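Flavodoxin (PDB 5LJI) binds flavin mononucleotide and probably serves as a low-potential electron donor to a number of redox enzymes. Local coordinates at residues 7-12 and 66-71; 54-59 and 99-104. All blocks are in the same frame, centred on the assembly; numbering follows the deposited sequence.

Contact 1 (7-12 and 66-71). With FMN (flavin mononucleotide), chain C.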
loop_
_atom_site.group_PDB
_atom_site.type_symbol
_atom_site.label_atom_id
_atom_site.label_comp_id
_atom_site.label_asym_id
_atom_site.label_seq_id
_atom_site.Cartn_x
_atom_site.Cartn_y
_atom_site.Cartn_z
ATOM N N VAL A 7 5.439 1.807 1.185
ATOM C CA VAL A 7 5.756 2.827 0.221
ATOM C C VAL A 7 4.509 3.581 -0.243
ATOM O O VAL A 7 3.537 2.973 -0.668
ATOM C CB VAL A 7 6.510 2.185 -0.991
ATOM C CG1 VAL A 7 6.828 3.274 -2.007
ATOM C CG2 VAL A 7 7.815 1.488 -0.568
ATOM N N PHE A 8 4.520 4.920 -0.151
ATOM C CA PHE A 8 3.372 5.748 -0.449
ATOM C C PHE A 8 3.650 6.891 -1.485
ATOM O O PHE A 8 4.767 7.374 -1.624
ATOM C CB PHE A 8 2.796 6.336 0.826
ATOM C CG PHE A 8 3.573 7.505 1.383
ATOM C CD1 PHE A 8 4.684 7.294 2.217
ATOM C CD2 PHE A 8 3.249 8.828 1.030
ATOM C CE1 PHE A 8 5.460 8.369 2.663
ATOM C CE2 PHE A 8 3.996 9.932 1.523
ATOM C CZ PHE A 8 5.110 9.691 2.344
ATOM N N ALA A 9 2.599 7.310 -2.182
ATOM C CA ALA A 9 2.590 8.549 -2.964
ATOM C C ALA A 9 1.421 9.357 -2.450
ATOM O O ALA A 9 0.396 8.783 -2.091
ATOM C CB ALA A 9 2.405 8.255 -4.424
ATOM N N SER A 10 1.625 10.655 -2.293
ATOM C CA SER A 10 0.590 11.556 -1.811
ATOM C C SER A 10 0.920 12.977 -2.225
ATOM O O SER A 10 2.012 13.472 -1.948
ATOM C CB SER A 10 0.471 11.493 -0.292
ATOM O OG SER A 10 -0.658 12.261 0.139
HETATM N N MSE A 11 -0.028 13.639 -2.871
HETATM C CA MSE A 11 0.162 15.001 -3.303
HETATM C C MSE A 11 -0.431 15.946 -2.307
HETATM O O MSE A 11 0.118 16.981 -2.042
HETATM C CB MSE A 11 -0.538 15.141 -4.638
HETATM C CG MSE A 11 0.084 16.218 -5.509
HETATM SE SE MSE A 11 -0.773 16.110 -7.303
HETATM C CE MSE A 11 -2.608 16.670 -6.825
ATOM N N THR A 12 -1.569 15.603 -1.739
ATOM C CA THR A 12 -2.216 16.487 -0.799
ATOM C C THR A 12 -2.397 15.847 0.553
ATOM O O THR A 12 -3.170 16.328 1.349
ATOM C CB THR A 12 -3.590 16.951 -1.351
ATOM O OG1 THR A 12 -4.530 15.875 -1.341
ATOM C CG2 THR A 12 -3.435 17.461 -2.775
ATOM N N ASP A 66 1.810 9.979 -11.469
ATOM C CA ASP A 66 3.068 10.224 -12.241
ATOM C C ASP A 66 4.313 9.760 -11.510
ATOM O O ASP A 66 5.135 8.973 -12.039
ATOM C CB ASP A 66 3.163 11.760 -12.504
ATOM C CG ASP A 66 4.228 12.163 -13.549
ATOM O OD1 ASP A 66 4.951 11.285 -14.083
ATOM O OD2 ASP A 66 4.332 13.400 -13.841
ATOM N N GLU A 67 4.440 10.235 -10.272
ATOM C CA GLU A 67 5.581 9.930 -9.425
ATOM C C GLU A 67 5.694 8.436 -9.018
ATOM O O GLU A 67 6.730 8.056 -8.496
ATOM C CB GLU A 67 5.593 10.827 -8.177
ATOM C CG GLU A 67 4.556 10.493 -7.107
ATOM C CD GLU A 67 3.240 11.248 -7.297
ATOM O OE1 GLU A 67 2.877 11.611 -8.449
ATOM O OE2 GLU A 67 2.540 11.446 -6.300
HETATM N N MSE A 68 4.651 7.623 -9.260
HETATM C CA MSE A 68 4.565 6.224 -8.761
HETATM C C MSE A 68 4.951 5.311 -9.884
HETATM O O MSE A 68 5.155 4.133 -9.675
HETATM C CB MSE A 68 3.129 5.806 -8.390
HETATM C CG MSE A 68 2.751 5.480 -6.937
HETATM SE SE MSE A 68 4.159 4.413 -6.022
HETATM C CE MSE A 68 3.197 4.378 -4.301
HETATM N N MSE A 69 5.062 5.867 -11.088
HETATM C CA MSE A 69 5.186 5.104 -12.347
HETATM C C MSE A 69 6.411 4.269 -12.398
HETATM O O MSE A 69 6.346 3.092 -12.739
HETATM C CB MSE A 69 5.180 6.039 -13.580
HETATM C CG MSE A 69 4.871 5.355 -14.939
HETATM SE SE MSE A 69 5.100 6.592 -16.509
HETATM C CE MSE A 69 3.520 7.633 -15.927
ATOM N N ASP A 70 7.549 4.881 -12.084
ATOM C CA ASP A 70 8.787 4.182 -12.038
ATOM C C ASP A 70 8.719 3.011 -11.074
ATOM O O ASP A 70 9.214 1.912 -11.361
ATOM C CB ASP A 70 9.855 5.140 -11.548
ATOM C CG ASP A 70 11.008 5.165 -12.453
ATOM O OD1 ASP A 70 11.734 4.113 -12.464
ATOM O OD2 ASP A 70 11.099 6.207 -13.208
ATOM N N PHE A 71 8.163 3.293 -9.899
ATOM C CA PHE A 71 8.166 2.321 -8.817
ATOM C C PHE A 71 7.314 1.115 -9.238
ATOM O O PHE A 71 7.731 -0.025 -9.047
ATOM C CB PHE A 71 7.640 2.977 -7.530
ATOM C CG PHE A 71 7.683 2.089 -6.347
ATOM C CD1 PHE A 71 6.621 1.262 -6.062
ATOM C CD2 PHE A 71 8.805 2.058 -5.530
ATOM C CE1 PHE A 71 6.653 0.422 -4.949
ATOM C CE2 PHE A 71 8.856 1.228 -4.438
ATOM C CZ PHE A 71 7.773 0.395 -4.134
HETATM N N1 FMN C . -9.967 9.305 -7.413
HETATM C C2 FMN C . -10.330 8.096 -7.828
HETATM O O2 FMN C . -10.748 7.221 -7.013
HETATM N N3 FMN C . -10.283 7.819 -9.134
HETATM C C4 FMN C . -9.917 8.690 -10.099
HETATM O O4 FMN C . -9.974 8.413 -11.316
HETATM C C4A FMN C . -9.488 10.019 -9.711
HETATM N N5 FMN C . -9.096 10.947 -10.594
HETATM C C5A FMN C . -8.739 12.151 -10.145
HETATM C C6 FMN C . -8.325 13.101 -11.034
HETATM C C7 FMN C . -7.930 14.354 -10.568
HETATM C C7M FMN C . -7.496 15.419 -11.541
HETATM C C8 FMN C . -7.950 14.666 -9.118
HETATM C C8M FMN C . -7.538 16.029 -8.594
HETATM C C9 FMN C . -8.372 13.716 -8.222
HETATM C C9A FMN C . -8.736 12.459 -8.679
HETATM N N10 FMN C . -9.128 11.500 -7.794
HETATM C C10 FMN C . -9.541 10.261 -8.264
HETATM C "C1'" FMN C . -9.204 11.716 -6.340
HETATM C "C2'" FMN C . -7.826 11.731 -5.632
HETATM O "O2'" FMN C . -7.137 10.483 -5.795
HETATM C "C3'" FMN C . -8.121 12.074 -4.166
HETATM O "O3'" FMN C . -8.244 13.506 -4.224
HETATM C "C4'" FMN C . -7.029 11.649 -3.183
HETATM O "O4'" FMN C . -7.529 11.938 -1.899
HETATM C "C5'" FMN C . -5.697 12.335 -3.407
HETATM O "O5'" FMN C . -4.669 11.731 -2.584
HETATM P P FMN C . -3.532 12.589 -1.851
HETATM O O1P FMN C . -4.267 13.539 -0.919
HETATM O O2P FMN C . -2.686 13.338 -2.863
HETATM O O3P FMN C . -2.742 11.509 -1.015
#

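Contact 2 (54-59 and 99-104). With FMN (flavin mononucleotide), chain C.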
loop_
_atom_site.group_PDB
_atom_site.type_symbol
_atom_site.label_atom_id
_atom_site.label_comp_id
_atom_site.label_asym_id
_atom_site.label_seq_id
_atom_site.Cartn_x
_atom_site.Cartn_y
_atom_site.Cartn_z
ATOM N N VAL A 54 1.832 -1.168 -0.375
ATOM C CA VAL A 54 1.743 0.103 -1.169
ATOM C C VAL A 54 0.531 0.925 -0.809
ATOM O O VAL A 54 -0.535 0.413 -0.654
ATOM C CB VAL A 54 1.732 -0.157 -2.677
ATOM C CG1 VAL A 54 1.291 1.083 -3.423
ATOM C CG2 VAL A 54 3.109 -0.586 -3.118
ATOM N N ALA A 55 0.716 2.221 -0.639
ATOM C CA ALA A 55 -0.369 3.136 -0.312
ATOM C C ALA A 55 -0.420 4.171 -1.405
ATOM O O ALA A 55 0.595 4.858 -1.646
ATOM C CB ALA A 55 -0.114 3.750 1.039
ATOM N N THR A 56 -1.489 4.176 -2.230
ATOM C CA THR A 56 -1.519 5.072 -3.418
ATOM C C THR A 56 -2.792 5.819 -3.552
ATOM O O THR A 56 -3.836 5.286 -3.184
ATOM C CB THR A 56 -1.666 4.415 -4.822
ATOM O OG1 THR A 56 -1.880 3.000 -4.804
ATOM C CG2 THR A 56 -0.726 4.959 -5.791
ATOM N N TYR A 57 -2.740 6.989 -4.191
ATOM C CA TYR A 57 -3.964 7.641 -4.642
ATOM C C TYR A 57 -4.162 7.275 -6.130
ATOM O O TYR A 57 -3.289 6.634 -6.740
ATOM C CB TYR A 57 -3.985 9.184 -4.431
ATOM C CG TYR A 57 -2.904 9.985 -5.130
ATOM C CD1 TYR A 57 -1.590 10.063 -4.613
ATOM C CD2 TYR A 57 -3.170 10.672 -6.312
ATOM C CE1 TYR A 57 -0.582 10.820 -5.290
ATOM C CE2 TYR A 57 -2.182 11.435 -6.941
ATOM C CZ TYR A 57 -0.897 11.510 -6.435
ATOM O OH TYR A 57 0.070 12.282 -7.106
ATOM N N THR A 58 -5.305 7.662 -6.672
ATOM C CA THR A 58 -5.578 7.486 -8.107
ATOM C C THR A 58 -5.882 8.803 -8.783
ATOM O O THR A 58 -6.433 9.744 -8.201
ATOM C CB THR A 58 -6.416 6.229 -8.504
ATOM O OG1 THR A 58 -7.429 6.473 -9.550
ATOM C CG2 THR A 58 -6.938 5.452 -7.390
ATOM N N TYR A 59 -5.326 8.936 -9.957
ATOM C CA TYR A 59 -5.277 10.255 -10.560
ATOM C C TYR A 59 -5.506 10.145 -12.072
ATOM O O TYR A 59 -4.657 9.661 -12.792
ATOM C CB TYR A 59 -3.912 10.886 -10.252
ATOM C CG TYR A 59 -3.921 12.394 -10.374
ATOM C CD1 TYR A 59 -4.617 13.187 -9.462
ATOM C CD2 TYR A 59 -3.244 13.030 -11.423
ATOM C CE1 TYR A 59 -4.631 14.573 -9.587
ATOM C CE2 TYR A 59 -3.254 14.410 -11.554
ATOM C CZ TYR A 59 -3.950 15.179 -10.639
ATOM O OH TYR A 59 -3.937 16.567 -10.762
ATOM N N CYS A 99 -10.493 4.423 -6.554
ATOM C CA CYS A 99 -9.268 3.777 -6.043
ATOM C C CYS A 99 -8.756 2.712 -6.991
ATOM O O CYS A 99 -8.130 1.746 -6.595
ATOM C CB CYS A 99 -9.509 3.240 -4.651
ATOM S SG CYS A 99 -9.446 4.575 -3.464
ATOM N N LYS A 100 -8.984 2.899 -8.270
ATOM C CA LYS A 100 -8.312 2.042 -9.269
ATOM C C LYS A 100 -6.849 1.729 -9.141
ATOM O O LYS A 100 -6.418 0.604 -9.471
ATOM C CB LYS A 100 -8.393 2.711 -10.602
ATOM C CG LYS A 100 -9.501 2.201 -11.413
ATOM C CD LYS A 100 -9.129 0.931 -12.113
ATOM C CE LYS A 100 -9.909 0.948 -13.415
ATOM N NZ LYS A 100 -9.125 0.346 -14.539
ATOM N N ALA A 101 -6.039 2.707 -8.755
ATOM C CA ALA A 101 -4.572 2.432 -8.634
ATOM C C ALA A 101 -4.353 1.341 -7.605
ATOM O O ALA A 101 -3.405 0.564 -7.713
ATOM C CB ALA A 101 -3.706 3.680 -8.359
ATOM N N VAL A 102 -5.242 1.254 -6.622
ATOM C CA VAL A 102 -5.184 0.141 -5.647
ATOM C C VAL A 102 -5.323 -1.245 -6.343
ATOM O O VAL A 102 -4.520 -2.146 -6.119
ATOM C CB VAL A 102 -6.253 0.290 -4.530
ATOM C CG1 VAL A 102 -6.341 -1.003 -3.732
ATOM C CG2 VAL A 102 -5.910 1.461 -3.598
ATOM N N ASP A 103 -6.368 -1.413 -7.155
ATOM C CA ASP A 103 -6.515 -2.623 -7.967
ATOM C C ASP A 103 -5.332 -2.868 -8.918
ATOM O O ASP A 103 -4.901 -4.018 -9.138
ATOM C CB ASP A 103 -7.768 -2.524 -8.839
ATOM C CG ASP A 103 -9.043 -2.470 -8.039
ATOM O OD1 ASP A 103 -9.106 -2.818 -6.834
ATOM O OD2 ASP A 103 -10.023 -2.033 -8.643
ATOM N N ASP A 104 -4.798 -1.811 -9.502
ATOM C CA ASP A 104 -3.634 -1.983 -10.348
ATOM C C ASP A 104 -2.476 -2.553 -9.555
ATOM O O ASP A 104 -1.818 -3.514 -9.993
ATOM C CB ASP A 104 -3.220 -0.677 -11.006
ATOM C CG ASP A 104 -4.316 -0.090 -11.869
ATOM O OD1 ASP A 104 -5.143 -0.860 -12.358
ATOM O OD2 ASP A 104 -4.373 1.147 -12.081
HETATM N N1 FMN C . -9.967 9.305 -7.413
HETATM C C2 FMN C . -10.330 8.096 -7.828
HETATM O O2 FMN C . -10.748 7.221 -7.013
HETATM N N3 FMN C . -10.283 7.819 -9.134
HETATM C C4 FMN C . -9.917 8.690 -10.099
HETATM O O4 FMN C . -9.974 8.413 -11.316
HETATM C C4A FMN C . -9.488 10.019 -9.711
HETATM N N5 FMN C . -9.096 10.947 -10.594
HETATM C C5A FMN C . -8.739 12.151 -10.145
HETATM C C6 FMN C . -8.325 13.101 -11.034
HETATM C C7 FMN C . -7.930 14.354 -10.568
HETATM C C7M FMN C . -7.496 15.419 -11.541
HETATM C C8 FMN C . -7.950 14.666 -9.118
HETATM C C8M FMN C . -7.538 16.029 -8.594
HETATM C C9 FMN C . -8.372 13.716 -8.222
HETATM C C9A FMN C . -8.736 12.459 -8.679
HETATM N N10 FMN C . -9.128 11.500 -7.794
HETATM C C10 FMN C . -9.541 10.261 -8.264
HETATM C "C1'" FMN C . -9.204 11.716 -6.340
HETATM C "C2'" FMN C . -7.826 11.731 -5.632
HETATM O "O2'" FMN C . -7.137 10.483 -5.795
HETATM C "C3'" FMN C . -8.121 12.074 -4.166
HETATM O "O3'" FMN C . -8.244 13.506 -4.224
HETATM C "C4'" FMN C . -7.029 11.649 -3.183
HETATM O "O4'" FMN C . -7.529 11.938 -1.899
HETATM C "C5'" FMN C . -5.697 12.335 -3.407
HETATM O "O5'" FMN C . -4.669 11.731 -2.584
HETATM P P FMN C . -3.532 12.589 -1.851
HETATM O O1P FMN C . -4.267 13.539 -0.919
HETATM O O2P FMN C . -2.686 13.338 -2.863
HETATM O O3P FMN C . -2.742 11.509 -1.015
#

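Contact 1 (7-12 and 66-71)
The phosphate-binding loop of the flavodoxin fold starts where strand 3-8 ends, and the segment 66-71 packs against that end through Val-7 and Ala-9. Val-7 lays CG1 over one face of the Phe-71 ring, 3.9 Å from the ring centroid and 21° off its normal. This is a CH-pi contact, offset toward the CZ rim. With chi1 at 180°, CG1 is anti to the backbone N and CG2 beside it, which turns both Val-7 methyls to Phe-71 CZ (3.7 Å each). Met-68 is a selenomethionine whose chain bends at chi2. Met-68 CE lies against the backbone where the strand gives way to the loop, 3.7 Å from Ala-9 N. Ala-9 CB rests on Met-68 CG at 3.8 Å. Glu-67 OE2 lies near the same CB, but its polar partner is Tyr-57 OH.

Beyond Ala-9 the chain turns to the FMN phosphate. Met-11 N and Thr-12 N both donate to O2P, at 2.7 and 2.8 Å. Ser-10 OG donates to O3P and Thr-12 OG1 to O1P, but their very short lengths are doubtful. The contact between the segments is mainly apolar, while the paired N-H donors just after it probably offset the phosphate charge.

Contact 2 (54-59 and 99-104)
Thr-58 and Ala-101 meet where the chain leaves strand 51-57 and helix 100-111 begins. Their CB atoms are 3.7 Å apart. The Ala-101 methyl is also 3.4 Å from Tyr-57 O, and it touches CB, OG1 and CG2 of Thr-56, all at similar range. This small side chain probably lets the first turn of the helix come close to the strand end. The axes of strand 54-57 and helix 100-104 pass 7.6 Å apart at 144°, so helix and strand run roughly antiparallel. Thr-56 has an unusual, nearly eclipsed first torsion (chi1 5°). Its OG1 is buried against the helix and has no hydrogen-bond partner in the model. Val-102 stands beside this hydroxyl and makes only a loose contact.

The side chains of Thr-56 and Thr-58 start toward the helix, and those of Tyr-57 and Tyr-59 start away from it. Thr-58 OG1 lies 3.2 Å from FMN N3 and also approaches Lys-100 CB. Tyr-57 has CG between its backbone N and carbonyl carbon, which lays the ring beside the phosphate, with CB by FMN O5'. FMN O2P lies over one face of this ring, near the rim, and the ring edge meets Tyr-59 CG in plane. Tyr-59 brings CE1 to 3.4 Å from C8 of the flavin, at an oblique angle. The backbone grips the cofactor as well. FMN O2' donates to Thr-58 O at 2.6 Å, and Thr-58 N makes a weak bond back to O2'. Cys-99, the N-cap residue, gives its N-H to FMN O2 at 2.8 Å, nearly straight at 170°. Lys-100 bends away, and its NZ forms a salt bridge with Glu-63. The arrangement is typical of the flavodoxin fold, in which loops at the C-terminal ends of parallel strands form the FMN site.

Contacts 1 and 2 have centres about 10 Å apart. They sit at the C-terminal ends of strands 3-8 and 51-57, neighbours in the five-stranded parallel sheet. Their segments alternate along the chain: 7-12, 54-59, 66-71, 99-104. Strand 51-57 and helix 69-75 follow each other, so the chain passes from contact 2 into contact 1 and then returns to contact 2. The two are joined directly by Val-7 O with Ala-55 N and by Glu-67 OE2 with Tyr-57 OH, both probable hydrogen bonds. Both touch FMN. Contact 1 supplies phosphate ligands, and contact 2 reaches the ribityl chain and flavin, so loops at the C-terminal end of the sheet hold much of the cofactor.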